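Local coordinates for methyltransferase-like protein (Saccharopolyspora spinosa, PDB 4PNE), which catalyses a [4+2] cycloaddition in spinosyn biosynthesis, using a methyltransferase-like fold that holds S-adenosyl-L-homocysteine, at residues M42-T47 / S124-A129; R95-G100 / N159-A164; T119-S124 / S147-M152. All coordinates share one frame; numbering follows the deposited sequence.

Contact 1 (M42-T47 / S124-A129); sequences MYDLVT and SQVQVA. With SAH (S-adenosyl-L-homocysteine), chain C.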
loop_
_atom_site.group_PDB
_atom_site.type_symbol
_atom_site.label_atom_id
_atom_site.label_comp_id
_atom_site.label_asym_id
_atom_site.label_seq_id
_atom_site.Cartn_x
_atom_site.Cartn_y
_atom_site.Cartn_z
ATOM N N MET A 42 -9.805 -11.850 -1.066
ATOM C CA MET A 42 -10.504 -10.693 -1.592
ATOM C C MET A 42 -9.697 -10.133 -2.745
ATOM O O MET A 42 -10.238 -9.838 -3.795
ATOM C CB MET A 42 -10.742 -9.649 -0.506
ATOM C CG MET A 42 -11.591 -8.447 -0.942
ATOM S SD MET A 42 -13.189 -8.773 -1.778
ATOM C CE MET A 42 -13.684 -7.145 -2.337
ATOM N N TYR A 43 -8.390 -9.999 -2.556
ATOM C CA TYR A 43 -7.554 -9.489 -3.651
ATOM C C TYR A 43 -7.484 -10.468 -4.811
ATOM O O TYR A 43 -7.390 -10.060 -5.977
ATOM C CB TYR A 43 -6.146 -9.152 -3.134
ATOM C CG TYR A 43 -6.082 -7.766 -2.553
ATOM C CD1 TYR A 43 -6.125 -6.650 -3.384
ATOM C CD2 TYR A 43 -6.013 -7.563 -1.179
ATOM C CE1 TYR A 43 -6.088 -5.394 -2.877
ATOM C CE2 TYR A 43 -5.991 -6.262 -0.656
ATOM C CZ TYR A 43 -6.031 -5.203 -1.532
ATOM O OH TYR A 43 -6.006 -3.914 -1.083
ATOM N N ASP A 44 -7.552 -11.760 -4.520
ATOM C CA ASP A 44 -7.586 -12.763 -5.608
ATOM C C ASP A 44 -8.798 -12.489 -6.531
ATOM O O ASP A 44 -8.713 -12.614 -7.767
ATOM C CB ASP A 44 -7.661 -14.201 -5.063
ATOM C CG ASP A 44 -6.339 -14.710 -4.477
ATOM O OD1 ASP A 44 -5.256 -14.129 -4.710
ATOM O OD2 ASP A 44 -6.407 -15.723 -3.767
ATOM N N LEU A 45 -9.917 -12.163 -5.894
ATOM C CA LEU A 45 -11.161 -11.909 -6.588
ATOM C C LEU A 45 -11.190 -10.579 -7.321
ATOM O O LEU A 45 -11.695 -10.523 -8.430
ATOM C CB LEU A 45 -12.334 -11.971 -5.612
ATOM C CG LEU A 45 -12.650 -13.361 -5.083
ATOM C CD1 LEU A 45 -13.710 -13.278 -3.978
ATOM C CD2 LEU A 45 -13.090 -14.266 -6.212
ATOM N N VAL A 46 -10.673 -9.519 -6.711
ATOM C CA VAL A 46 -10.817 -8.171 -7.256
ATOM C C VAL A 46 -9.711 -7.819 -8.248
ATOM O O VAL A 46 -9.864 -6.925 -9.063
ATOM C CB VAL A 46 -10.845 -7.106 -6.114
ATOM C CG1 VAL A 46 -9.474 -6.809 -5.604
ATOM C CG2 VAL A 46 -11.472 -5.815 -6.618
ATOM N N THR A 47 -8.617 -8.572 -8.237
ATOM C CA THR A 47 -7.496 -8.253 -9.119
ATOM C C THR A 47 -7.830 -8.100 -10.593
ATOM O O THR A 47 -7.413 -7.097 -11.202
ATOM C CB THR A 47 -6.406 -9.336 -8.992
ATOM O OG1 THR A 47 -5.698 -9.105 -7.787
ATOM C CG2 THR A 47 -5.413 -9.275 -10.144
ATOM N N SER A 124 -1.954 -12.446 -1.318
ATOM C CA SER A 124 -2.719 -12.848 -2.488
ATOM C C SER A 124 -1.871 -13.644 -3.457
ATOM O O SER A 124 -0.954 -13.086 -4.050
ATOM C CB SER A 124 -3.264 -11.607 -3.182
ATOM O OG SER A 124 -3.856 -11.930 -4.427
ATOM N N GLN A 125 -2.215 -14.922 -3.697
ATOM C CA GLN A 125 -1.475 -15.732 -4.668
ATOM C C GLN A 125 -1.675 -15.239 -6.103
ATOM O O GLN A 125 -0.784 -15.368 -6.938
ATOM C CB GLN A 125 -1.880 -17.198 -4.552
ATOM C CG GLN A 125 -1.622 -17.774 -3.207
ATOM C CD GLN A 125 -2.052 -19.214 -3.086
ATOM O OE1 GLN A 125 -1.219 -20.111 -3.011
ATOM N NE2 GLN A 125 -3.356 -19.443 -3.065
ATOM N N VAL A 126 -2.842 -14.660 -6.393
ATOM C CA VAL A 126 -3.046 -14.016 -7.669
ATOM C C VAL A 126 -2.009 -12.940 -7.861
ATOM O O VAL A 126 -1.398 -12.846 -8.898
ATOM C CB VAL A 126 -4.468 -13.411 -7.784
ATOM C CG1 VAL A 126 -4.563 -12.469 -8.957
ATOM C CG2 VAL A 126 -5.527 -14.533 -7.888
ATOM N N GLN A 127 -1.819 -12.086 -6.864
ATOM C CA GLN A 127 -0.839 -11.005 -7.022
ATOM C C GLN A 127 0.613 -11.523 -7.152
ATOM O O GLN A 127 1.399 -10.984 -7.933
ATOM C CB GLN A 127 -0.962 -10.007 -5.857
ATOM C CG GLN A 127 -2.226 -9.191 -5.952
ATOM C CD GLN A 127 -2.393 -8.215 -4.824
ATOM O OE1 GLN A 127 -1.851 -8.399 -3.743
ATOM N NE2 GLN A 127 -3.216 -7.237 -5.042
ATOM N N VAL A 128 0.963 -12.552 -6.410
ATOM C CA VAL A 128 2.281 -13.141 -6.529
ATOM C C VAL A 128 2.545 -13.561 -7.957
ATOM O O VAL A 128 3.572 -13.205 -8.561
ATOM C CB VAL A 128 2.451 -14.356 -5.584
ATOM C CG1 VAL A 128 3.764 -15.105 -5.884
ATOM C CG2 VAL A 128 2.385 -13.885 -4.149
ATOM N N ALA A 129 1.592 -14.299 -8.522
ATOM C CA ALA A 129 1.741 -14.796 -9.871
ATOM C C ALA A 129 1.844 -13.690 -10.922
ATOM O O ALA A 129 2.685 -13.749 -11.810
ATOM C CB ALA A 129 0.563 -15.730 -10.210
HETATM N N SAH C . 1.703 -1.614 -1.922
HETATM C CA SAH C . 0.917 -1.993 -3.100
HETATM C CB SAH C . -0.429 -2.636 -2.777
HETATM C CG SAH C . -1.297 -2.002 -1.718
HETATM S SD SAH C . -2.900 -2.814 -1.638
HETATM C C SAH C . 0.720 -0.786 -3.974
HETATM O O SAH C . 0.361 -0.932 -5.129
HETATM O OXT SAH C . 1.012 0.332 -3.540
HETATM C "C5'" SAH C . -2.634 -3.709 -0.086
HETATM C "C4'" SAH C . -1.659 -4.871 -0.204
HETATM O "O4'" SAH C . -1.343 -5.361 1.093
HETATM C "C3'" SAH C . -2.202 -6.066 -0.969
HETATM O "O3'" SAH C . -1.170 -6.463 -1.852
HETATM C "C2'" SAH C . -2.473 -7.100 0.112
HETATM O "O2'" SAH C . -2.445 -8.470 -0.283
HETATM C "C1'" SAH C . -1.370 -6.764 1.114
HETATM N N9 SAH C . -1.634 -7.312 2.458
HETATM C C8 SAH C . -2.745 -7.243 3.234
HETATM N N7 SAH C . -2.545 -7.936 4.378
HETATM C C5 SAH C . -1.306 -8.463 4.323
HETATM C C6 SAH C . -0.586 -9.264 5.184
HETATM N N6 SAH C . -1.082 -9.655 6.348
HETATM N N1 SAH C . 0.672 -9.623 4.853
HETATM C C2 SAH C . 1.239 -9.226 3.660
HETATM N N3 SAH C . 0.519 -8.473 2.778
HETATM C C4 SAH C . -0.726 -8.076 3.126
HETATM O O HOH W 1 -4.474 -16.179 -2.244
HETATM O O HOH W 2 -4.735 -6.981 -7.207
#
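Asp44 and Val126 mark the nearest backbone approach of two helical segments whose axes come within 8.6 Å, with their N-to-C directions 57° apart. The polar half of the contact rests on one oxygen: Asp44 OD1 accepts from Ser124 OG at 2.6 Å and from Val126 N at 3.0 Å, and the two donors arrive from opposite faces of the carboxylate plane. The other carboxylate oxygen, OD2, reaches Gln125 N through a water. Ser124 is the N-cap of helix 125-138: while its OG donates to Asp44, the same atom accepts from Gln127 N at 3.2 Å. An aspartate side chain of helix 36-54 thus reinforces a cap on another helix, and the amides of that helix start would be expected to stabilise its negative charge. Both helices border the cofactor pocket of this class I methyltransferase-like fold, helix 125-138 directly following the strand that ends at Thr122. One turn further along helix 36-54, Thr47 CG2 packs on Val126 CG1 at 3.5 Å, the two side chains running past each other in opposite directions. Thr47 OG1 turns back to the carbonyl of Tyr43. Toward the ligand, Gln127 NE2 comes to 3.4 Å from Tyr43 CD1, with amide and ring planes 38° apart. Extended beyond CG, the Gln127 chain brings OE1 to the ribose, where it accepts from SAH O3' at 2.8 Å. The Tyr43 ring turns one face to the ribose, C3' lying above its rim, and its OH, hydrogen-bonded to Glu172, stands 3.3 Å from SAH SD.

Contact 2 (R95-G100 / N159-A164); sequences RLLDVG and NAFDAA. With SAH (S-adenosyl-L-homocysteine), chain C.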
loop_
_atom_site.group_PDB
_atom_site.type_symbol
_atom_site.label_atom_id
_atom_site.label_comp_id
_atom_site.label_asym_id
_atom_site.label_seq_id
_atom_site.Cartn_x
_atom_site.Cartn_y
_atom_site.Cartn_z
ATOM N N ARG A 95 18.816 -3.864 0.170
ATOM C CA ARG A 95 17.749 -4.843 0.137
ATOM C C ARG A 95 16.538 -4.187 0.774
ATOM O O ARG A 95 16.649 -3.634 1.862
ATOM C CB ARG A 95 18.126 -6.141 0.876
ATOM C CG ARG A 95 17.240 -7.307 0.485
ATOM C CD ARG A 95 17.546 -8.571 1.257
ATOM N NE ARG A 95 16.507 -9.556 1.005
ATOM C CZ ARG A 95 16.318 -10.649 1.742
ATOM N NH1 ARG A 95 15.327 -11.478 1.445
ATOM N NH2 ARG A 95 17.115 -10.903 2.776
ATOM N N LEU A 96 15.400 -4.238 0.089
ATOM C CA LEU A 96 14.175 -3.574 0.493
ATOM C C LEU A 96 13.016 -4.578 0.595
ATOM O O LEU A 96 12.838 -5.387 -0.328
ATOM C CB LEU A 96 13.840 -2.468 -0.515
ATOM C CG LEU A 96 12.709 -1.534 -0.118
ATOM C CD1 LEU A 96 13.025 -0.115 -0.544
ATOM C CD2 LEU A 96 11.450 -2.020 -0.751
ATOM N N LEU A 97 12.264 -4.561 1.697
ATOM C CA LEU A 97 11.061 -5.381 1.840
ATOM C C LEU A 97 9.822 -4.546 1.506
ATOM O O LEU A 97 9.550 -3.560 2.184
ATOM C CB LEU A 97 10.953 -5.931 3.264
ATOM C CG LEU A 97 9.773 -6.828 3.618
ATOM C CD1 LEU A 97 9.855 -8.116 2.867
ATOM C CD2 LEU A 97 9.702 -7.030 5.123
ATOM N N ASP A 98 9.096 -4.944 0.473
ATOM C CA ASP A 98 7.853 -4.308 0.048
ATOM C C ASP A 98 6.678 -5.074 0.703
ATOM O O ASP A 98 6.271 -6.142 0.259
ATOM C CB ASP A 98 7.827 -4.293 -1.514
ATOM C CG ASP A 98 6.614 -3.588 -2.098
ATOM O OD1 ASP A 98 5.855 -2.969 -1.346
ATOM O OD2 ASP A 98 6.438 -3.683 -3.339
ATOM N N VAL A 99 6.180 -4.533 1.798
ATOM C CA VAL A 99 5.219 -5.193 2.664
ATOM C C VAL A 99 3.822 -4.952 2.111
ATOM O O VAL A 99 3.315 -3.845 2.179
ATOM C CB VAL A 99 5.297 -4.674 4.078
ATOM C CG1 VAL A 99 4.232 -5.375 4.951
ATOM C CG2 VAL A 99 6.676 -4.903 4.633
ATOM N N GLY A 100 3.236 -5.960 1.498
ATOM C CA GLY A 100 1.965 -5.780 0.825
ATOM C C GLY A 100 2.148 -5.185 -0.557
ATOM O O GLY A 100 1.716 -4.073 -0.820
ATOM N N ASN A 159 17.375 -8.151 11.258
ATOM C CA ASN A 159 18.410 -7.297 10.663
ATOM C C ASN A 159 18.811 -7.758 9.257
ATOM O O ASN A 159 19.992 -7.878 8.947
ATOM C CB ASN A 159 19.655 -7.259 11.580
ATOM C CG ASN A 159 19.309 -6.930 13.026
ATOM O OD1 ASN A 159 18.721 -5.900 13.316
ATOM N ND2 ASN A 159 19.689 -7.819 13.944
ATOM N N ALA A 160 17.806 -8.007 8.415
ATOM C CA ALA A 160 17.979 -8.489 7.035
ATOM C C ALA A 160 17.857 -7.404 5.966
ATOM O O ALA A 160 18.445 -7.520 4.888
ATOM C CB ALA A 160 16.970 -9.559 6.750
ATOM N N PHE A 161 17.075 -6.361 6.238
ATOM C CA PHE A 161 16.724 -5.386 5.200
ATOM C C PHE A 161 17.202 -3.981 5.518
ATOM O O PHE A 161 17.099 -3.529 6.652
ATOM C CB PHE A 161 15.206 -5.335 4.995
ATOM C CG PHE A 161 14.642 -6.597 4.471
ATOM C CD1 PHE A 161 14.618 -6.830 3.137
ATOM C CD2 PHE A 161 14.127 -7.528 5.327
ATOM C CE1 PHE A 161 14.104 -7.990 2.639
ATOM C CE2 PHE A 161 13.615 -8.722 4.850
ATOM C CZ PHE A 161 13.602 -8.952 3.506
ATOM N N ASP A 162 17.676 -3.261 4.506
ATOM C CA ASP A 162 18.067 -1.872 4.649
ATOM C C ASP A 162 16.866 -0.924 4.715
ATOM O O ASP A 162 16.947 0.162 5.289
ATOM C CB ASP A 162 18.963 -1.445 3.483
ATOM C CG ASP A 162 20.221 -2.297 3.370
ATOM O OD1 ASP A 162 21.145 -2.102 4.181
ATOM O OD2 ASP A 162 20.311 -3.186 2.495
ATOM N N ALA A 163 15.758 -1.329 4.104
ATOM C CA ALA A 163 14.585 -0.487 4.012
ATOM C C ALA A 163 13.353 -1.327 3.817
ATOM O O ALA A 163 13.434 -2.526 3.497
ATOM C CB ALA A 163 14.715 0.493 2.878
ATOM N N ALA A 164 12.215 -0.679 3.993
ATOM C CA ALA A 164 10.930 -1.286 3.776
ATOM C C ALA A 164 9.912 -0.269 3.323
ATOM O O ALA A 164 10.016 0.901 3.671
ATOM C CB ALA A 164 10.462 -1.934 5.051
HETATM N N SAH C . 1.703 -1.614 -1.922
HETATM C CA SAH C . 0.917 -1.993 -3.100
HETATM C CB SAH C . -0.429 -2.636 -2.777
HETATM C CG SAH C . -1.297 -2.002 -1.718
HETATM S SD SAH C . -2.900 -2.814 -1.638
HETATM C C SAH C . 0.720 -0.786 -3.974
HETATM O O SAH C . 0.361 -0.932 -5.129
HETATM O OXT SAH C . 1.012 0.332 -3.540
HETATM C "C5'" SAH C . -2.634 -3.709 -0.086
HETATM C "C4'" SAH C . -1.659 -4.871 -0.204
HETATM O "O4'" SAH C . -1.343 -5.361 1.093
HETATM C "C3'" SAH C . -2.202 -6.066 -0.969
HETATM O "O3'" SAH C . -1.170 -6.463 -1.852
HETATM C "C2'" SAH C . -2.473 -7.100 0.112
HETATM O "O2'" SAH C . -2.445 -8.470 -0.283
HETATM C "C1'" SAH C . -1.370 -6.764 1.114
HETATM N N9 SAH C . -1.634 -7.312 2.458
HETATM C C8 SAH C . -2.745 -7.243 3.234
HETATM N N7 SAH C . -2.545 -7.936 4.378
HETATM C C5 SAH C . -1.306 -8.463 4.323
HETATM C C6 SAH C . -0.586 -9.264 5.184
HETATM N N6 SAH C . -1.082 -9.655 6.348
HETATM N N1 SAH C . 0.672 -9.623 4.853
HETATM C C2 SAH C . 1.239 -9.226 3.660
HETATM N N3 SAH C . 0.519 -8.473 2.778
HETATM C C4 SAH C . -0.726 -8.076 3.126
HETATM O O HOH W 3 19.377 -9.796 3.678
#
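Strands 95-99 and 161-167, central neighbours in the methyltransferase-like sheet, meet in parallel, with Leu96 paired to Ala163 and Leu97 to Ala164. Leu97 N donates to Ala163 O at 3.0 Å. Where the chain turns at Asp162, Arg95 O takes a bond from Asp162 N (2.9 Å, in the carbonyl plane) and a weak one from Ala163 N (3.3 Å). The Asp162 carboxylate returns the grip: OD2 uses its anti lone pair to accept from Arg95 N at 2.8 Å, so side chain and backbone together hold the strand start. Phe161 lays its ring against strand 95-99. Leu97 CB sits over the centre of that ring, 3.7 Å from the centroid and 9° off the normal, a CH-pi contact. Extended from CG to NE, Arg95 crosses the ring at a slant, with Phe161 CE1 over one face of its guanidinium, 3.3 Å from Arg95 NE, and the two planes 43° apart; a water links Arg95 NH2 to Ala160 O. Gly100 O accepts from SAH N at 2.7 Å. Helix 176-186 covers the face bearing Leu97 and Ala164, Val186 touching Leu97 and the Phe161 ring and Ile183 touching Ala164, while strand 117-122 flanks strand 95-99 on its other edge.

Contact 3 (T119-S124 / S147-M152); sequences TGITVS and SCVDAM. With SAH (S-adenosyl-L-homocysteine), chain C.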
loop_
_atom_site.group_PDB
_atom_site.type_symbol
_atom_site.label_atom_id
_atom_site.label_comp_id
_atom_site.label_asym_id
_atom_site.label_seq_id
_atom_site.Cartn_x
_atom_site.Cartn_y
_atom_site.Cartn_z
ATOM N N THR A 119 12.347 -7.541 -2.172
ATOM C CA THR A 119 11.553 -8.691 -1.784
ATOM C C THR A 119 10.135 -8.163 -1.598
ATOM O O THR A 119 9.894 -7.450 -0.653
ATOM C CB THR A 119 12.075 -9.331 -0.479
ATOM O OG1 THR A 119 13.449 -9.760 -0.658
ATOM C CG2 THR A 119 11.216 -10.515 -0.056
ATOM N N GLY A 120 9.191 -8.530 -2.468
ATOM C CA GLY A 120 7.804 -8.100 -2.347
ATOM C C GLY A 120 6.954 -9.189 -1.769
ATOM O O GLY A 120 7.002 -10.310 -2.267
ATOM N N ILE A 121 6.189 -8.910 -0.728
ATOM C CA ILE A 121 5.325 -9.899 -0.126
ATOM C C ILE A 121 3.863 -9.473 -0.162
ATOM O O ILE A 121 3.540 -8.298 -0.022
ATOM C CB ILE A 121 5.715 -10.217 1.326
ATOM C CG1 ILE A 121 5.636 -8.982 2.224
ATOM C CG2 ILE A 121 7.126 -10.764 1.365
ATOM C CD1 ILE A 121 5.773 -9.299 3.725
ATOM N N THR A 122 2.994 -10.444 -0.400
ATOM C CA THR A 122 1.569 -10.212 -0.390
ATOM C C THR A 122 0.875 -11.482 0.084
ATOM O O THR A 122 1.465 -12.547 0.032
ATOM C CB THR A 122 1.051 -9.808 -1.761
ATOM O OG1 THR A 122 -0.386 -9.769 -1.721
ATOM C CG2 THR A 122 1.521 -10.791 -2.840
ATOM N N VAL A 123 -0.363 -11.380 0.528
ATOM C CA VAL A 123 -1.111 -12.574 0.942
ATOM C C VAL A 123 -2.006 -13.114 -0.175
ATOM O O VAL A 123 -2.687 -14.117 0.005
ATOM C CB VAL A 123 -1.935 -12.275 2.192
ATOM C CG1 VAL A 123 -0.992 -12.172 3.387
ATOM C CG2 VAL A 123 -2.758 -10.974 2.044
ATOM N N SER A 124 -1.954 -12.446 -1.318
ATOM C CA SER A 124 -2.719 -12.848 -2.488
ATOM C C SER A 124 -1.871 -13.644 -3.457
ATOM O O SER A 124 -0.954 -13.086 -4.050
ATOM C CB SER A 124 -3.264 -11.607 -3.182
ATOM O OG SER A 124 -3.856 -11.930 -4.427
ATOM N N SER A 147 6.755 -13.145 -3.171
ATOM C CA SER A 147 6.312 -14.304 -2.437
ATOM C C SER A 147 5.046 -14.086 -1.644
ATOM O O SER A 147 4.690 -12.945 -1.290
ATOM C CB SER A 147 7.413 -14.792 -1.492
ATOM O OG SER A 147 7.814 -13.775 -0.621
ATOM N N CYS A 148 4.375 -15.191 -1.354
ATOM C CA CYS A 148 3.169 -15.185 -0.552
ATOM C C CYS A 148 3.544 -15.358 0.904
ATOM O O CYS A 148 3.764 -16.478 1.362
ATOM C CB CYS A 148 2.219 -16.301 -0.977
ATOM S SG CYS A 148 0.561 -16.136 -0.286
ATOM N N VAL A 149 3.569 -14.234 1.611
ATOM C CA VAL A 149 4.086 -14.129 2.960
ATOM C C VAL A 149 3.176 -13.195 3.746
ATOM O O VAL A 149 2.789 -12.134 3.250
ATOM C CB VAL A 149 5.540 -13.590 2.966
ATOM C CG1 VAL A 149 6.017 -13.239 4.374
ATOM C CG2 VAL A 149 6.480 -14.575 2.326
ATOM N N ASP A 150 2.837 -13.604 4.965
ATOM C CA ASP A 150 2.065 -12.806 5.907
ATOM C C ASP A 150 2.987 -11.893 6.718
ATOM O O ASP A 150 3.844 -12.365 7.441
ATOM C CB ASP A 150 1.290 -13.743 6.846
ATOM C CG ASP A 150 0.278 -13.014 7.726
ATOM O OD1 ASP A 150 0.389 -11.792 7.963
ATOM O OD2 ASP A 150 -0.639 -13.710 8.204
ATOM N N ALA A 151 2.783 -10.590 6.634
ATOM C CA ALA A 151 3.649 -9.628 7.290
ATOM C C ALA A 151 3.579 -9.727 8.801
ATOM O O ALA A 151 4.467 -9.234 9.474
ATOM C CB ALA A 151 3.294 -8.200 6.825
ATOM N N MET A 152 2.543 -10.368 9.334
ATOM C CA MET A 152 2.441 -10.516 10.781
ATOM C C MET A 152 3.355 -11.635 11.270
ATOM O O MET A 152 3.533 -11.808 12.492
ATOM C CB MET A 152 0.994 -10.753 11.196
ATOM C CG MET A 152 0.179 -9.472 11.068
ATOM S SD MET A 152 -1.569 -9.622 11.414
ATOM C CE MET A 152 -2.121 -10.404 9.899
HETATM N N SAH C . 1.703 -1.614 -1.922
HETATM C CA SAH C . 0.917 -1.993 -3.100
HETATM C CB SAH C . -0.429 -2.636 -2.777
HETATM C CG SAH C . -1.297 -2.002 -1.718
HETATM S SD SAH C . -2.900 -2.814 -1.638
HETATM C C SAH C . 0.720 -0.786 -3.974
HETATM O O SAH C . 0.361 -0.932 -5.129
HETATM O OXT SAH C . 1.012 0.332 -3.540
HETATM C "C5'" SAH C . -2.634 -3.709 -0.086
HETATM C "C4'" SAH C . -1.659 -4.871 -0.204
HETATM O "O4'" SAH C . -1.343 -5.361 1.093
HETATM C "C3'" SAH C . -2.202 -6.066 -0.969
HETATM O "O3'" SAH C . -1.170 -6.463 -1.852
HETATM C "C2'" SAH C . -2.473 -7.100 0.112
HETATM O "O2'" SAH C . -2.445 -8.470 -0.283
HETATM C "C1'" SAH C . -1.370 -6.764 1.114
HETATM N N9 SAH C . -1.634 -7.312 2.458
HETATM C C8 SAH C . -2.745 -7.243 3.234
HETATM N N7 SAH C . -2.545 -7.936 4.378
HETATM C C5 SAH C . -1.306 -8.463 4.323
HETATM C C6 SAH C . -0.586 -9.264 5.184
HETATM N N6 SAH C . -1.082 -9.655 6.348
HETATM N N1 SAH C . 0.672 -9.623 4.853
HETATM C C2 SAH C . 1.239 -9.226 3.660
HETATM N N3 SAH C . 0.519 -8.473 2.778
HETATM C C4 SAH C . -0.726 -8.076 3.126
#
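Ile121 and Ser147, then Thr122 and Cys148, pair in parallel where the two strands of a beta-alpha-beta crossover (strand 117-122, helix 125-138, strand 144-148) reach the cofactor end of the Rossmann-like sheet. Three backbone bonds fix the register: Ser147 N to Gly120 O (3.0 Å), Thr122 N to Ser147 O (3.2 Å) and Val149 N to Thr122 O (3.1 Å). The last donor stands above the carbonyl plane, consistent with the two segments parting here, just past the last bridge. On one face Ile121 has CG1 lodged between backbone N and carbonyl carbon (chi1 61°). This turns CG2 onto Val149 CB at 3.6 Å and sends CD1 toward Ala151 CB and Val149 CG1. Thr122 and Cys148 point to the other face, where Val128 of the crossover helix packs on both. With OG1 swung opposite its own amide nitrogen (chi1 172°), Thr122 accepts from Ser124 N, closing an ST turn, and from the ribose O2' of SAH at 2.8 Å; Gln127 OE1 is a further hydrogen-bond partner of this hydroxyl. A ribose contact at the end of this strand is familiar from class I methyltransferases, many of which carry an acidic residue there. Beyond the strands the two segments diverge around the adenine. Val123 lays CG1 over one face of the base, 3.4 Å from SAH N1, while CG2 leans toward O2'. Asp150 reads the exocyclic amine, its OD1 accepting from SAH N6 at 3.1 Å. The same oxygen takes Met152 N from above the carboxylate plane, an Asx turn, and OD2 is bonded to Ser36 OG; together these limit rotation of the carboxylate. Next to it, Ala151 N donates to SAH N1 at 2.9 Å, almost straight at 172°.

How the contacts relate
All three contacts meet S-adenosyl-L-homocysteine: contacts 1 and 3 share the ribose, contact 1 also nearing the sulfur and contact 3 holding the adenine, while contact 2 takes the amino group. Contacts 1 and 3 have centres 11 Å apart and share Ser124; Gln127 OE1 to Thr122 OG1, 2.8 Å, joins them beside the ribose. Contacts 2 and 3, 12 Å between centres, lie in one sheet, where Asp98 N to Thr119 O and Leu96 O to Thr119 N, both 2.9 Å, link adjacent strands and Val99 CG1 packs on Ala151 CB. Contacts 1 and 2 do not touch: their centres are 21 Å apart, their nearest atoms about 6 Å, and the ligand reaches both.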